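Local coordinates for protein multicopper oxidase type 1 (Nitrosomonas europaea, PDB 3G5W) that probably works as a copper-dependent oxidase of the laccase type, a two-domain multicopper blue protein that binds copper ions at several sites, at residues P179-R191 with Y236-W248. Residues are numbered along the deposited sequence; the frame is centred on the assembly and turned at random.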
ATOM      1  N   PRO A 179       0.892 -17.561  20.825  1.00 18.59           N
ATOM      2  CA  PRO A 179       0.760 -18.465  19.683  1.00 18.36           C
ATOM      3  C   PRO A 179      -0.709 -18.746  19.382  1.00 18.51           C
ATOM      4  O   PRO A 179      -1.550 -18.716  20.287  1.00 18.88           O
ATOM      5  CB  PRO A 179       1.461 -19.737  20.160  1.00 18.72           C
ATOM      6  CG  PRO A 179       1.349 -19.695  21.675  1.00 18.41           C
ATOM      7  CD  PRO A 179       1.477 -18.233  22.008  1.00 18.45           C
ATOM      8  N   ILE A 180      -1.010 -18.978  18.112  1.00 18.00           N
ATOM      9  CA  ILE A 180      -2.330 -19.429  17.688  1.00 18.05           C
ATOM     10  C   ILE A 180      -2.262 -20.947  17.697  1.00 18.43           C
ATOM     11  O   ILE A 180      -1.486 -21.525  16.956  1.00 18.31           O
ATOM     12  CB  ILE A 180      -2.670 -18.850  16.295  1.00 18.00           C
ATOM     13  CG1 ILE A 180      -2.892 -17.333  16.422  1.00 17.73           C
ATOM     14  CG2 ILE A 180      -3.893 -19.564  15.655  1.00 16.80           C
ATOM     15  CD1 ILE A 180      -2.866 -16.555  15.103  1.00 18.43           C
ATOM     16  N   ARG A 181      -3.031 -21.587  18.579  1.00 18.91           N
ATOM     17  CA  ARG A 181      -2.908 -23.035  18.777  1.00 19.67           C
ATOM     18  C   ARG A 181      -4.030 -23.786  18.087  1.00 19.95           C
ATOM     19  O   ARG A 181      -5.208 -23.505  18.314  1.00 20.31           O
ATOM     20  CB  ARG A 181      -2.850 -23.398  20.267  1.00 19.56           C
ATOM     21  CG  ARG A 181      -1.590 -22.915  20.948  1.00 20.99           C
ATOM     22  CD  ARG A 181      -1.520 -23.321  22.400  1.00 21.68           C
ATOM     23  NE  ARG A 181      -0.163 -23.140  22.918  1.00 23.30           N
ATOM     24  CZ  ARG A 181       0.207 -23.383  24.171  1.00 23.12           C
ATOM     25  NH1 ARG A 181      -0.684 -23.813  25.059  1.00 22.60           N
ATOM     26  NH2 ARG A 181       1.469 -23.189  24.537  1.00 22.64           N
ATOM     27  N   VAL A 182      -3.650 -24.743  17.245  1.00 20.24           N
ATOM     28  CA  VAL A 182      -4.600 -25.457  16.390  1.00 20.68           C
ATOM     29  C   VAL A 182      -4.311 -26.954  16.358  1.00 21.65           C
ATOM     30  O   VAL A 182      -3.304 -27.415  16.901  1.00 21.24           O
ATOM     31  CB  VAL A 182      -4.559 -24.936  14.925  1.00 20.66           C
ATOM     32  CG1 VAL A 182      -5.005 -23.471  14.843  1.00 19.94           C
ATOM     33  CG2 VAL A 182      -3.166 -25.124  14.316  1.00 20.51           C
ATOM     34  N   LYS A 183      -5.204 -27.704  15.715  1.00 22.50           N
ATOM     35  CA  LYS A 183      -4.930 -29.095  15.360  1.00 23.63           C
ATOM     36  C   LYS A 183      -5.311 -29.328  13.905  1.00 23.58           C
ATOM     37  O   LYS A 183      -6.049 -28.541  13.317  1.00 23.54           O
ATOM     38  CB  LYS A 183      -5.672 -30.067  16.284  1.00 23.99           C
ATOM     39  CG  LYS A 183      -7.166 -30.173  16.044  1.00 26.21           C
ATOM     40  CD  LYS A 183      -7.848 -30.929  17.178  1.00 29.25           C
ATOM     41  CE  LYS A 183      -9.350 -31.032  16.937  1.00 32.40           C
ATOM     42  NZ  LYS A 183     -10.046 -29.698  16.954  1.00 34.18           N
ATOM     43  N   LYS A 184      -4.814 -30.416  13.327  1.00 23.89           N
ATOM     44  CA  LYS A 184      -5.114 -30.747  11.939  1.00 24.17           C
ATOM     45  C   LYS A 184      -6.623 -30.869  11.731  1.00 23.93           C
ATOM     46  O   LYS A 184      -7.327 -31.461  12.556  1.00 24.27           O
ATOM     47  CB  LYS A 184      -4.395 -32.036  11.534  1.00 24.59           C
ATOM     48  CG  LYS A 184      -4.260 -32.233  10.039  1.00 25.92           C
ATOM     49  CD  LYS A 184      -3.457 -33.490   9.743  1.00 29.30           C
ATOM     50  CE  LYS A 184      -3.734 -34.022   8.343  1.00 32.16           C
ATOM     51  NZ  LYS A 184      -3.457 -33.006   7.292  1.00 33.97           N
ATOM     52  N   GLY A 185      -7.119 -30.287  10.642  1.00 23.47           N
ATOM     53  CA  GLY A 185      -8.557 -30.266  10.365  1.00 23.00           C
ATOM     54  C   GLY A 185      -9.265 -28.981  10.776  1.00 22.79           C
ATOM     55  O   GLY A 185     -10.391 -28.731  10.345  1.00 23.02           O
ATOM     56  N   ASP A 186      -8.616 -28.170  11.613  1.00 22.10           N
ATOM     57  CA  ASP A 186      -9.154 -26.861  12.003  1.00 21.84           C
ATOM     58  C   ASP A 186      -9.215 -25.948  10.788  1.00 21.03           C
ATOM     59  O   ASP A 186      -8.469 -26.126   9.820  1.00 20.88           O
ATOM     60  CB  ASP A 186      -8.275 -26.184  13.065  1.00 21.89           C
ATOM     61  CG  ASP A 186      -8.743 -26.440  14.495  1.00 23.51           C
ATOM     62  OD1 ASP A 186      -9.966 -26.510  14.762  1.00 26.47           O
ATOM     63  OD2 ASP A 186      -7.867 -26.532  15.372  1.00 23.91           O
ATOM     64  N   VAL A 187     -10.124 -24.984  10.837  1.00 20.24           N
ATOM     65  CA  VAL A 187     -10.197 -23.935   9.832  1.00 19.87           C
ATOM     66  C   VAL A 187     -10.278 -22.643  10.616  1.00 19.43           C
ATOM     67  O   VAL A 187     -11.225 -22.435  11.376  1.00 19.38           O
ATOM     68  CB  VAL A 187     -11.442 -24.083   8.929  1.00 19.84           C
ATOM     69  CG1 VAL A 187     -11.597 -22.861   8.002  1.00 20.20           C
ATOM     70  CG2 VAL A 187     -11.366 -25.377   8.121  1.00 19.75           C
ATOM     71  N   ILE A 188      -9.272 -21.790  10.471  1.00 19.20           N
ATOM     72  CA  ILE A 188      -9.255 -20.551  11.251  1.00 18.84           C
ATOM     73  C   ILE A 188      -9.576 -19.327  10.402  1.00 18.52           C
ATOM     74  O   ILE A 188      -9.283 -19.277   9.207  1.00 18.70           O
ATOM     75  CB  ILE A 188      -7.949 -20.358  12.086  1.00 19.22           C
ATOM     76  CG1 ILE A 188      -6.738 -20.059  11.192  1.00 18.77           C
ATOM     77  CG2 ILE A 188      -7.700 -21.579  12.995  1.00 19.06           C
ATOM     78  CD1 ILE A 188      -5.420 -19.878  11.955  1.00 19.55           C
ATOM     79  N   ARG A 189     -10.205 -18.356  11.047  1.00 17.95           N
ATOM     80  CA  ARG A 189     -10.531 -17.088  10.437  1.00 17.53           C
ATOM     81  C   ARG A 189      -9.738 -16.034  11.192  1.00 17.21           C
ATOM     82  O   ARG A 189      -9.946 -15.846  12.386  1.00 17.67           O
ATOM     83  CB  ARG A 189     -12.027 -16.846  10.572  1.00 17.34           C
ATOM     84  CG  ARG A 189     -12.546 -15.560   9.955  1.00 17.57           C
ATOM     85  CD  ARG A 189     -14.067 -15.506  10.107  1.00 17.81           C
ATOM     86  NE  ARG A 189     -14.634 -14.316   9.480  1.00 17.65           N
ATOM     87  CZ  ARG A 189     -15.898 -14.205   9.074  1.00 18.71           C
ATOM     88  NH1 ARG A 189     -16.316 -13.080   8.506  1.00 18.90           N
ATOM     89  NH2 ARG A 189     -16.746 -15.220   9.220  1.00 18.45           N
ATOM     90  N   LEU A 190      -8.797 -15.391  10.504  1.00 16.87           N
ATOM     91  CA  LEU A 190      -8.065 -14.268  11.070  1.00 16.64           C
ATOM     92  C   LEU A 190      -8.697 -12.958  10.621  1.00 16.75           C
ATOM     93  O   LEU A 190      -8.702 -12.625   9.429  1.00 16.50           O
ATOM     94  CB  LEU A 190      -6.588 -14.300  10.667  1.00 17.11           C
ATOM     95  CG  LEU A 190      -5.790 -15.599  10.812  1.00 17.50           C
ATOM     96  CD1 LEU A 190      -4.378 -15.395  10.255  1.00 19.67           C
ATOM     97  CD2 LEU A 190      -5.749 -16.085  12.256  1.00 19.11           C
ATOM     98  N   ARG A 191      -9.233 -12.217  11.580  1.00 16.51           N
ATOM     99  CA  ARG A 191      -9.855 -10.932  11.285  1.00 16.69           C
ATOM    100  C   ARG A 191      -8.804  -9.837  11.500  1.00 16.52           C
ATOM    101  O   ARG A 191      -8.527  -9.440  12.635  1.00 16.53           O
ATOM    102  CB  ARG A 191     -11.095 -10.730  12.162  1.00 16.78           C
ATOM    103  CG  ARG A 191     -12.152 -11.844  12.017  1.00 17.37           C
ATOM    104  CD  ARG A 191     -13.336 -11.608  12.953  1.00 17.88           C
ATOM    105  NE  ARG A 191     -14.373 -12.642  12.846  1.00 18.37           N
ATOM    106  CZ  ARG A 191     -15.570 -12.464  12.295  1.00 18.96           C
ATOM    107  NH1 ARG A 191     -15.911 -11.291  11.766  1.00 17.95           N
ATOM    108  NH2 ARG A 191     -16.443 -13.470  12.277  1.00 20.03           N
ATOM    109  N   TYR A 236      -9.460  -7.135   6.661  1.00 18.04           N
ATOM    110  CA  TYR A 236      -9.487  -8.334   5.841  1.00 18.65           C
ATOM    111  C   TYR A 236      -9.705  -9.556   6.717  1.00 18.91           C
ATOM    112  O   TYR A 236      -9.026  -9.720   7.730  1.00 19.09           O
ATOM    113  CB  TYR A 236      -8.180  -8.475   5.058  1.00 18.99           C
ATOM    114  CG  TYR A 236      -8.075  -7.500   3.907  1.00 19.64           C
ATOM    115  CD1 TYR A 236      -8.692  -7.768   2.688  1.00 19.55           C
ATOM    116  CD2 TYR A 236      -7.370  -6.304   4.039  1.00 20.00           C
ATOM    117  CE1 TYR A 236      -8.609  -6.876   1.622  1.00 20.50           C
ATOM    118  CE2 TYR A 236      -7.278  -5.400   2.975  1.00 20.67           C
ATOM    119  CZ  TYR A 236      -7.897  -5.697   1.770  1.00 20.64           C
ATOM    120  OH  TYR A 236      -7.822  -4.814   0.710  1.00 20.23           O
ATOM    121  N   ASP A 237     -10.663 -10.402   6.331  1.00 18.89           N
ATOM    122  CA  ASP A 237     -10.816 -11.716   6.954  1.00 19.07           C
ATOM    123  C   ASP A 237     -10.100 -12.749   6.103  1.00 18.98           C
ATOM    124  O   ASP A 237     -10.417 -12.934   4.921  1.00 18.79           O
ATOM    125  CB  ASP A 237     -12.293 -12.102   7.126  1.00 19.14           C
ATOM    126  CG  ASP A 237     -13.043 -11.175   8.082  1.00 20.65           C
ATOM    127  OD1 ASP A 237     -13.964 -11.654   8.771  1.00 22.72           O
ATOM    128  OD2 ASP A 237     -12.735  -9.963   8.139  1.00 24.39           O
ATOM    129  N   VAL A 238      -9.135 -13.419   6.716  1.00 18.98           N
ATOM    130  CA  VAL A 238      -8.335 -14.424   6.034  1.00 19.37           C
ATOM    131  C   VAL A 238      -8.681 -15.784   6.612  1.00 19.33           C
ATOM    132  O   VAL A 238      -8.568 -15.996   7.825  1.00 19.74           O
ATOM    133  CB  VAL A 238      -6.823 -14.148   6.186  1.00 19.42           C
ATOM    134  CG1 VAL A 238      -6.003 -15.180   5.412  1.00 20.06           C
ATOM    135  CG2 VAL A 238      -6.484 -12.738   5.702  1.00 19.41           C
ATOM    136  N   ILE A 239      -9.116 -16.692   5.744  1.00 19.34           N
ATOM    137  CA  ILE A 239      -9.439 -18.052   6.165  1.00 19.60           C
ATOM    138  C   ILE A 239      -8.307 -19.017   5.779  1.00 19.69           C
ATOM    139  O   ILE A 239      -7.830 -19.010   4.639  1.00 19.20           O
ATOM    140  CB  ILE A 239     -10.849 -18.496   5.666  1.00 19.80           C
ATOM    141  CG1 ILE A 239     -11.918 -17.949   6.619  1.00 21.48           C
ATOM    142  CG2 ILE A 239     -10.984 -20.028   5.660  1.00 20.12           C
ATOM    143  CD1 ILE A 239     -12.755 -16.839   6.078  1.00 23.83           C
ATOM    144  N   LEU A 240      -7.856 -19.806   6.751  1.00 19.85           N
ATOM    145  CA  LEU A 240      -6.763 -20.745   6.549  1.00 20.71           C
ATOM    146  C   LEU A 240      -7.209 -22.152   6.934  1.00 20.99           C
ATOM    147  O   LEU A 240      -7.717 -22.366   8.042  1.00 20.53           O
ATOM    148  CB  LEU A 240      -5.544 -20.344   7.403  1.00 20.98           C
ATOM    149  CG  LEU A 240      -4.889 -18.959   7.337  1.00 22.13           C
ATOM    150  CD1 LEU A 240      -4.022 -18.733   8.586  1.00 24.45           C
ATOM    151  CD2 LEU A 240      -4.030 -18.822   6.109  1.00 23.14           C
ATOM    152  N   ASN A 241      -7.026 -23.106   6.026  1.00 21.72           N
ATOM    153  CA  ASN A 241      -7.287 -24.514   6.331  1.00 22.51           C
ATOM    154  C   ASN A 241      -6.053 -25.083   7.012  1.00 22.30           C
ATOM    155  O   ASN A 241      -4.953 -25.035   6.452  1.00 21.99           O
ATOM    156  CB  ASN A 241      -7.626 -25.318   5.064  1.00 23.20           C
ATOM    157  CG  ASN A 241      -8.898 -24.837   4.373  1.00 26.22           C
ATOM    158  OD1 ASN A 241      -9.858 -24.403   5.017  1.00 29.51           O
ATOM    159  ND2 ASN A 241      -8.910 -24.915   3.041  1.00 28.61           N
ATOM    160  N   MET A 242      -6.227 -25.593   8.232  1.00 22.29           N
ATOM    161  CA  MET A 242      -5.101 -26.093   9.020  1.00 22.63           C
ATOM    162  C   MET A 242      -4.809 -27.554   8.679  1.00 22.60           C
ATOM    163  O   MET A 242      -5.163 -28.454   9.437  1.00 22.52           O
ATOM    164  CB  MET A 242      -5.358 -25.937  10.529  1.00 22.94           C
ATOM    165  CG  MET A 242      -5.488 -24.495  11.051  1.00 25.04           C
ATOM    166  SD  MET A 242      -4.048 -23.425  10.736  1.00 30.87           S
ATOM    167  CE  MET A 242      -4.608 -22.662   9.255  1.00 25.43           C
ATOM    168  N   ASP A 243      -4.154 -27.776   7.540  1.00 22.48           N
ATOM    169  CA  ASP A 243      -3.934 -29.130   7.027  1.00 22.86           C
ATOM    170  C   ASP A 243      -2.457 -29.540   6.980  1.00 22.32           C
ATOM    171  O   ASP A 243      -2.098 -30.501   6.303  1.00 22.35           O
ATOM    172  CB  ASP A 243      -4.542 -29.250   5.627  1.00 23.42           C
ATOM    173  CG  ASP A 243      -3.903 -28.289   4.621  1.00 25.18           C
ATOM    174  OD1 ASP A 243      -4.377 -28.257   3.466  1.00 28.16           O
ATOM    175  OD2 ASP A 243      -2.936 -27.567   4.971  1.00 25.80           O
ATOM    176  N   ASN A 244      -1.607 -28.810   7.693  1.00 21.42           N
ATOM    177  CA  ASN A 244      -0.164 -28.953   7.531  1.00 20.77           C
ATOM    178  C   ASN A 244       0.566 -28.798   8.867  1.00 20.60           C
ATOM    179  O   ASN A 244       1.143 -27.741   9.134  1.00 20.33           O
ATOM    180  CB  ASN A 244       0.326 -27.938   6.462  1.00 20.29           C
ATOM    181  CG  ASN A 244       1.806 -28.072   6.130  1.00 20.58           C
ATOM    182  OD1 ASN A 244       2.406 -27.159   5.541  1.00 19.83           O
ATOM    183  ND2 ASN A 244       2.407 -29.198   6.506  1.00 18.71           N
ATOM    184  N   PRO A 245       0.531 -29.848   9.724  1.00 20.61           N
ATOM    185  CA  PRO A 245       1.166 -29.769  11.040  1.00 20.45           C
ATOM    186  C   PRO A 245       2.628 -29.334  11.053  1.00 20.37           C
ATOM    187  O   PRO A 245       3.456 -29.861  10.296  1.00 20.24           O
ATOM    188  CB  PRO A 245       0.999 -31.188  11.602  1.00 20.75           C
ATOM    189  CG  PRO A 245      -0.252 -31.683  10.935  1.00 20.95           C
ATOM    190  CD  PRO A 245      -0.140 -31.149   9.530  1.00 20.78           C
ATOM    191  N   GLY A 246       2.908 -28.349  11.906  1.00 19.66           N
ATOM    192  CA  GLY A 246       4.245 -27.806  12.115  1.00 19.57           C
ATOM    193  C   GLY A 246       4.190 -26.598  13.038  1.00 19.57           C
ATOM    194  O   GLY A 246       3.175 -26.350  13.684  1.00 19.08           O
ATOM    195  N   LEU A 247       5.302 -25.875  13.123  1.00 20.02           N
ATOM    196  CA  LEU A 247       5.357 -24.586  13.801  1.00 20.30           C
ATOM    197  C   LEU A 247       5.598 -23.538  12.722  1.00 20.27           C
ATOM    198  O   LEU A 247       6.584 -23.620  11.976  1.00 20.68           O
ATOM    199  CB  LEU A 247       6.460 -24.569  14.872  1.00 20.50           C
ATOM    200  CG  LEU A 247       6.341 -25.629  15.984  1.00 20.80           C
ATOM    201  CD1 LEU A 247       7.515 -25.561  16.942  1.00 20.86           C
ATOM    202  CD2 LEU A 247       5.016 -25.514  16.755  1.00 20.33           C
ATOM    203  N   TRP A 248       4.685 -22.571  12.631  1.00 19.75           N
ATOM    204  CA  TRP A 248       4.609 -21.686  11.471  1.00 19.55           C
ATOM    205  C   TRP A 248       4.553 -20.218  11.854  1.00 19.96           C
ATOM    206  O   TRP A 248       3.699 -19.807  12.638  1.00 20.37           O
ATOM    207  CB  TRP A 248       3.366 -22.014  10.649  1.00 19.16           C
ATOM    208  CG  TRP A 248       3.264 -23.444  10.220  1.00 18.50           C
ATOM    209  CD1 TRP A 248       2.421 -24.397  10.723  1.00 19.51           C
ATOM    210  CD2 TRP A 248       4.041 -24.086   9.208  1.00 18.30           C
ATOM    211  NE1 TRP A 248       2.614 -25.593  10.067  1.00 19.54           N
ATOM    212  CE2 TRP A 248       3.602 -25.428   9.130  1.00 18.99           C
ATOM    213  CE3 TRP A 248       5.057 -23.652   8.342  1.00 18.14           C
ATOM    214  CZ2 TRP A 248       4.156 -26.349   8.231  1.00 18.84           C
ATOM    215  CZ3 TRP A 248       5.606 -24.569   7.444  1.00 19.12           C
ATOM    216  CH2 TRP A 248       5.145 -25.899   7.390  1.00 18.14           C
TER
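R189 reaches D237 side-on: its NE and NH1 both donate to the single oxygen OD1, NE at 2.8 Å, with OD1 lying in the guanidinium plane. The carboxylate is turned 66° from that plane and receives NE through the anti lone pair of OD1. With CG anti to the backbone N (chi1 -179°) and the chain extended to NE, the arginine reaches diagonally past its bridge partner I239 to D237, two residues further back along strand 236-241. R191 lies over one face of the R189 guanidinium, its NH2 above the centre, and has D237 OD1 above its own face, NH1 3.6 Å away, a charge attraction without a directed N-H. The shared carboxylate, with E132 for R189 and D138 for R191, probably offsets the closeness of the two cations.

On the face of I188, L190, V238 and L240 the side chains meeting across the strands are apolar. L240 uses one methyl twice, CD1 meeting L190 CD1 at 3.7 Å and I188 CD1 at 3.8 Å. Bends at chi2 and chi3 fold the end of M242 back, putting CE 3.9 Å from I188 CG1, while its CG lies against V182.

Antiparallel backbone bonds pair I188 with L240 and L190 with V238. Beyond them M242 N donates to D186 O and M242 O accepts from G185 N, tying the type II turn K183-D186 to the inverse gamma turn at M242. The chain enters strand 187-194 from strand 180-182 of the facing sheet and after M242 crosses back as strand 247-252, as in the cupredoxin-type Greek-key beta sandwich of multicopper oxidases.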